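Local structure of epidermin decarboxylase (Staphylococcus epidermidis, 1G63) at residues L5-T10 and H20-L25; N88-G93 and T101-G106. The protein catalyses the FMN-dependent oxidative decarboxylation of the C-terminal cysteine of the epidermin precursor peptide, working as a dodecamer with one FMN per subunit. One frame throughout, in Å; residues are numbered along the deposited sequence.

Contact 1 closes before contact 2 opens along the chain, and they lie about 19 Å apart, centre to centre, on opposite sides of the chain's centre. Strand 5-9 of the parallel sheet links them: Leu5 and Ile7 face helix 18-25 in contact 1, whereas Leu6 and Cys8 reach contact 2, with Leu6 CD2 4.0 Å from Val102 CG1 and Cys8 SG 4.2 Å from Cys103 SG. Helices therefore cover both faces of the sheet, as expected of a Rossmann-like fold. Each contact also includes one FMN-pocket residue, Thr10 and Thr101, but these belong to two different flavin sites, in keeping with cofactor sites built between subunits of the dodecamer.

Contact 1 (L5-T10 and H20-L25); sequences LLICAT and HYIVEL. With FMN (flavin mononucleotide), chain N.
Ile7 meets both Ile22 and Leu25 through a single methyl group. Its CD1 lies 4.0 Å from Leu25 CD1 and 4.2 Å from Ile22 CG1, and in each pair the two side chains run at a slant to one another. Leu5 adds a looser touch farther back along the strand, where its CD2 stands 4.4 Å from Leu25 CD1. Leu25 CD1 thus serves both strand residues, while Ile22, of the residues in 5-10, meets Ile7. All three pairings are apolar and all four residues are buried, so van der Waals packing accounts for the 138 Å² buried between 5-10 and 20-25.

The torsions explain why the Ile7 methyl is the point of touch. With CG1 anti to the carbonyl carbon (chi1 -68°) and chi2 extended at 177°, CD1 is carried out to the helix. The backbones stay well separated: the axes of strand 5-9 and helix 20-25 approach to 10.9 Å and run almost antiparallel, at 173°. That direction is the one needed for the helix to return the chain between two parallel strands, here 5-9 and 32-36, in a beta-alpha-beta unit. Just past the strand, Thr10 takes no part in this apolar layer and approaches the FMN phosphate, with CB 3.3 Å from O2P; its OG1 is hydrogen-bonded to Pro81 O.

Further out, Leu25 also packs on Ile165, Val168 and Leu169 of helix 165-172, and Ile22 on Leu49 and Cys53. Strand 5-9 itself lies between strands 32-36 and 76-82 in the parallel sheet, with helix 18-25 against one face.

Contact 2 (N88-G93 and T101-G106); sequences NKIANG and TVCLTG. With FMN (flavin mononucleotide), chain M.
Cys103 of helix 98-105 points toward 88-93 and receives the end of Ile90. Ile90 CD1 sits 3.7 Å from Cys103 CB and 3.8 Å from SG, so the methyl rests against the whole short side chain. An extended chi2 of 176° carries this methyl across to the cysteine.

Leu104 follows and meets backbone instead of a side chain. Its CD1 lies 3.6 Å from Gly93 O and 3.8 Å from Gly93 CA, at the closest approach of the two segments' CA atoms, 6.3 Å between Gly93 and Leu104. Thr105 faces the other way, onto Val71 of helix 67-72, and a weak hydrogen bond links its OG1 with ND1 of the active-site His67.

Gly93, with phi 72°, is the C-prime residue of a Schellman motif that ends helix 84-91: Gly93 N bonds to Ile90 O, and Ile94 N to Lys89 O. Earlier on helix 98-105, Thr101 turns to the cofactor, its OG1 accepting a 3.0 Å hydrogen bond from O3' of the FMN ribityl chain. It belongs to an intersubunit flavin site, whose FMN is also bound by Ala11, Ala84 and Thr86 of a neighbouring subunit.

Contact 1 (L5-T10 and H20-L25)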
# COMPACT_ATOMS: atom_id res chain seq x y z
N LEU B 5 -26.36 11.84 27.41
CA LEU B 5 -27.03 10.83 26.61
C LEU B 5 -26.14 10.32 25.48
O LEU B 5 -25.50 11.10 24.77
CB LEU B 5 -28.33 11.40 26.04
CG LEU B 5 -29.18 10.50 25.14
CD1 LEU B 5 -30.63 10.89 25.25
CD2 LEU B 5 -28.71 10.59 23.69
N LEU B 6 -26.09 9.00 25.33
CA LEU B 6 -25.29 8.37 24.29
C LEU B 6 -26.16 7.73 23.22
O LEU B 6 -27.11 7.01 23.53
CB LEU B 6 -24.37 7.30 24.88
CG LEU B 6 -23.63 6.40 23.89
CD1 LEU B 6 -22.77 7.23 22.95
CD2 LEU B 6 -22.78 5.39 24.64
N ILE B 7 -25.85 8.02 21.96
CA ILE B 7 -26.59 7.43 20.85
C ILE B 7 -25.72 6.34 20.23
O ILE B 7 -24.57 6.59 19.86
CB ILE B 7 -26.91 8.44 19.73
CG1 ILE B 7 -27.92 9.47 20.22
CG2 ILE B 7 -27.46 7.70 18.50
CD1 ILE B 7 -28.23 10.54 19.18
N CYS B 8 -26.26 5.14 20.13
CA CYS B 8 -25.56 4.03 19.50
C CYS B 8 -26.27 3.83 18.17
O CYS B 8 -27.39 3.31 18.14
CB CYS B 8 -25.64 2.77 20.37
SG CYS B 8 -24.60 2.85 21.87
N ALA B 9 -25.65 4.27 17.09
CA ALA B 9 -26.23 4.17 15.75
C ALA B 9 -25.75 2.93 14.99
O ALA B 9 -24.56 2.61 14.98
CB ALA B 9 -25.92 5.42 14.95
N THR B 10 -26.69 2.24 14.36
CA THR B 10 -26.39 1.04 13.60
C THR B 10 -26.68 1.21 12.11
O THR B 10 -27.28 2.21 11.69
CB THR B 10 -27.18 -0.17 14.16
OG1 THR B 10 -28.59 0.01 13.94
CG2 THR B 10 -26.92 -0.33 15.65
N HIS B 20 -29.95 15.01 12.54
CA HIS B 20 -31.14 15.76 12.93
C HIS B 20 -31.52 15.50 14.38
O HIS B 20 -31.91 16.42 15.10
CB HIS B 20 -32.32 15.39 12.04
CG HIS B 20 -32.16 15.82 10.61
ND1 HIS B 20 -31.84 17.11 10.26
CD2 HIS B 20 -32.30 15.13 9.46
CE1 HIS B 20 -31.79 17.20 8.94
NE2 HIS B 20 -32.06 16.01 8.43
N TYR B 21 -31.41 14.25 14.81
CA TYR B 21 -31.75 13.90 16.18
C TYR B 21 -30.77 14.55 17.15
O TYR B 21 -31.17 15.02 18.22
CB TYR B 21 -31.73 12.39 16.39
CG TYR B 21 -32.88 11.65 15.76
CD1 TYR B 21 -32.86 11.29 14.41
CD2 TYR B 21 -34.01 11.33 16.51
CE1 TYR B 21 -33.94 10.62 13.83
CE2 TYR B 21 -35.09 10.66 15.94
CZ TYR B 21 -35.05 10.31 14.60
OH TYR B 21 -36.11 9.65 14.03
N ILE B 22 -29.50 14.57 16.78
CA ILE B 22 -28.46 15.13 17.63
C ILE B 22 -28.72 16.57 18.03
O ILE B 22 -28.83 16.89 19.22
CB ILE B 22 -27.09 15.04 16.95
CG1 ILE B 22 -26.75 13.57 16.69
CG2 ILE B 22 -26.03 15.69 17.82
CD1 ILE B 22 -25.48 13.35 15.89
N VAL B 23 -28.82 17.45 17.04
CA VAL B 23 -29.05 18.86 17.31
C VAL B 23 -30.32 19.07 18.14
O VAL B 23 -30.37 19.94 19.01
CB VAL B 23 -29.14 19.66 15.99
CG1 VAL B 23 -30.15 19.01 15.06
CG2 VAL B 23 -29.51 21.11 16.28
N GLU B 24 -31.33 18.26 17.87
CA GLU B 24 -32.60 18.35 18.58
C GLU B 24 -32.44 17.94 20.05
O GLU B 24 -32.87 18.65 20.96
CB GLU B 24 -33.63 17.45 17.90
CG GLU B 24 -35.06 17.77 18.29
CD GLU B 24 -35.62 18.96 17.54
OE1 GLU B 24 -36.72 19.43 17.90
OE2 GLU B 24 -34.97 19.41 16.58
N LEU B 25 -31.80 16.79 20.27
CA LEU B 25 -31.57 16.27 21.61
C LEU B 25 -30.58 17.09 22.42
O LEU B 25 -30.60 17.05 23.65
CB LEU B 25 -31.08 14.82 21.52
CG LEU B 25 -32.07 13.80 20.97
CD1 LEU B 25 -31.38 12.46 20.74
CD2 LEU B 25 -33.23 13.65 21.94
N1 FMN N . -30.99 -3.39 8.54
C2 FMN N . -31.93 -2.98 9.45
O2 FMN N . -32.16 -3.55 10.47
N3 FMN N . -32.70 -1.80 9.16
C4 FMN N . -32.58 -1.04 8.04
O4 FMN N . -33.31 -0.06 7.87
C4A FMN N . -31.59 -1.50 7.06
N5 FMN N . -31.36 -0.80 5.95
C5A FMN N . -30.32 -1.15 5.14
C6 FMN N . -29.99 -0.33 3.98
C7 FMN N . -29.05 -0.69 3.05
C7M FMN N . -28.73 0.22 1.85
C8 FMN N . -28.16 -1.83 3.34
C8M FMN N . -27.02 -2.19 2.42
C9 FMN N . -28.48 -2.64 4.43
C9A FMN N . -29.51 -2.35 5.34
N10 FMN N . -29.86 -3.14 6.48
C10 FMN N . -30.80 -2.71 7.41
C1' FMN N . -29.09 -4.35 6.78
C2' FMN N . -27.97 -4.02 7.80
O2' FMN N . -27.07 -2.99 7.37
C3' FMN N . -27.16 -5.27 8.11
O3' FMN N . -28.04 -6.27 8.74
C4' FMN N . -25.95 -5.06 9.00
O4' FMN N . -25.15 -6.27 9.09
C5' FMN N . -26.27 -4.57 10.41
O5' FMN N . -25.05 -4.29 11.13
P FMN N . -25.02 -3.46 12.49
O1P FMN N . -25.93 -4.16 13.45
O2P FMN N . -25.43 -2.07 12.18
O3P FMN N . -23.52 -3.52 12.94

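Contact 2 (N88-G93 and T101-G106)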
# COMPACT_ATOMS: atom_id res chain seq x y z
N ASN B 88 -30.89 -8.33 17.88
CA ASN B 88 -30.72 -9.75 18.12
C ASN B 88 -29.39 -10.09 18.82
O ASN B 88 -29.32 -11.04 19.59
CB ASN B 88 -30.87 -10.51 16.81
CG ASN B 88 -32.28 -10.42 16.25
OD1 ASN B 88 -32.51 -10.57 15.05
ND2 ASN B 88 -33.25 -10.18 17.13
N LYS B 89 -28.35 -9.32 18.55
CA LYS B 89 -27.07 -9.55 19.22
C LYS B 89 -27.20 -9.18 20.70
O LYS B 89 -26.78 -9.93 21.58
CB LYS B 89 -25.97 -8.68 18.59
CG LYS B 89 -25.38 -9.21 17.30
CD LYS B 89 -24.27 -8.29 16.84
CE LYS B 89 -23.42 -8.90 15.74
NZ LYS B 89 -22.33 -7.97 15.38
N ILE B 90 -27.78 -8.02 20.97
CA ILE B 90 -27.95 -7.58 22.35
C ILE B 90 -28.77 -8.60 23.14
O ILE B 90 -28.42 -8.96 24.26
CB ILE B 90 -28.65 -6.22 22.41
CG1 ILE B 90 -27.77 -5.17 21.73
CG2 ILE B 90 -28.92 -5.84 23.87
CD1 ILE B 90 -28.40 -3.79 21.63
N ALA B 91 -29.86 -9.07 22.54
CA ALA B 91 -30.73 -10.06 23.17
C ALA B 91 -29.96 -11.34 23.54
O ALA B 91 -30.30 -11.99 24.53
CB ALA B 91 -31.89 -10.40 22.25
N ASN B 92 -28.96 -11.70 22.74
CA ASN B 92 -28.18 -12.90 23.00
C ASN B 92 -26.84 -12.62 23.70
O ASN B 92 -26.02 -13.52 23.85
CB ASN B 92 -27.91 -13.67 21.71
CG ASN B 92 -29.16 -14.33 21.15
OD1 ASN B 92 -29.81 -13.79 20.25
ND2 ASN B 92 -29.50 -15.50 21.68
N GLY B 93 -26.63 -11.39 24.13
CA GLY B 93 -25.40 -11.05 24.82
C GLY B 93 -24.16 -11.01 23.95
O GLY B 93 -23.03 -10.98 24.44
N THR B 101 -20.75 -3.94 22.77
CA THR B 101 -20.16 -4.21 24.08
C THR B 101 -20.68 -3.18 25.10
O THR B 101 -20.87 -3.48 26.28
CB THR B 101 -18.61 -4.13 24.05
OG1 THR B 101 -18.10 -5.21 23.26
CG2 THR B 101 -18.03 -4.21 25.45
N VAL B 102 -20.89 -1.96 24.62
CA VAL B 102 -21.42 -0.89 25.47
C VAL B 102 -22.86 -1.23 25.85
O VAL B 102 -23.28 -1.00 27.00
CB VAL B 102 -21.37 0.48 24.73
CG1 VAL B 102 -22.35 1.48 25.36
CG2 VAL B 102 -19.95 1.03 24.78
N CYS B 103 -23.62 -1.78 24.91
CA CYS B 103 -25.01 -2.14 25.17
C CYS B 103 -25.15 -3.29 26.16
O CYS B 103 -26.12 -3.33 26.90
CB CYS B 103 -25.73 -2.49 23.85
SG CYS B 103 -26.01 -1.05 22.79
N LEU B 104 -24.19 -4.21 26.18
CA LEU B 104 -24.25 -5.31 27.14
C LEU B 104 -24.02 -4.75 28.54
O LEU B 104 -24.78 -5.02 29.47
CB LEU B 104 -23.18 -6.37 26.85
CG LEU B 104 -23.11 -7.51 27.88
CD1 LEU B 104 -23.59 -8.82 27.27
CD2 LEU B 104 -21.70 -7.67 28.40
N THR B 105 -22.97 -3.96 28.67
CA THR B 105 -22.60 -3.37 29.94
C THR B 105 -23.68 -2.45 30.50
O THR B 105 -23.94 -2.44 31.70
CB THR B 105 -21.28 -2.58 29.80
OG1 THR B 105 -20.26 -3.44 29.29
CG2 THR B 105 -20.84 -2.03 31.15
N GLY B 106 -24.33 -1.67 29.63
CA GLY B 106 -25.35 -0.75 30.10
C GLY B 106 -26.80 -1.12 29.82
O GLY B 106 -27.60 -0.24 29.53
N1 FMN M . -14.43 -7.96 27.75
C2 FMN M . -14.53 -8.96 28.69
O2 FMN M . -15.34 -9.83 28.67
N3 FMN M . -13.61 -8.95 29.78
C4 FMN M . -12.63 -8.04 29.98
O4 FMN M . -11.92 -8.12 30.99
C4A FMN M . -12.54 -6.96 28.99
N5 FMN M . -11.59 -6.04 29.07
C5A FMN M . -11.42 -5.15 28.05
C6 FMN M . -10.31 -4.21 28.09
C7 FMN M . -10.16 -3.20 27.17
C7M FMN M . -8.97 -2.23 27.23
C8 FMN M . -11.01 -3.20 25.96
C8M FMN M . -10.80 -2.21 24.85
C9 FMN M . -12.09 -4.08 25.93
C9A FMN M . -12.34 -5.06 26.92
N10 FMN M . -13.41 -5.99 26.92
C10 FMN M . -13.49 -7.01 27.86
C1' FMN M . -14.37 -6.00 25.80
C2' FMN M . -13.93 -7.04 24.74
O2' FMN M . -12.61 -6.82 24.21
C3' FMN M . -14.91 -7.05 23.57
O3' FMN M . -16.22 -7.43 24.06
C4' FMN M . -14.54 -7.95 22.40
O4' FMN M . -15.44 -7.73 21.29
C5' FMN M . -14.51 -9.43 22.74
O5' FMN M . -14.03 -10.19 21.61
P FMN M . -13.55 -11.69 21.70
O1P FMN M . -14.66 -12.46 22.28
O2P FMN M . -12.29 -11.75 22.52
O3P FMN M . -13.25 -12.09 20.21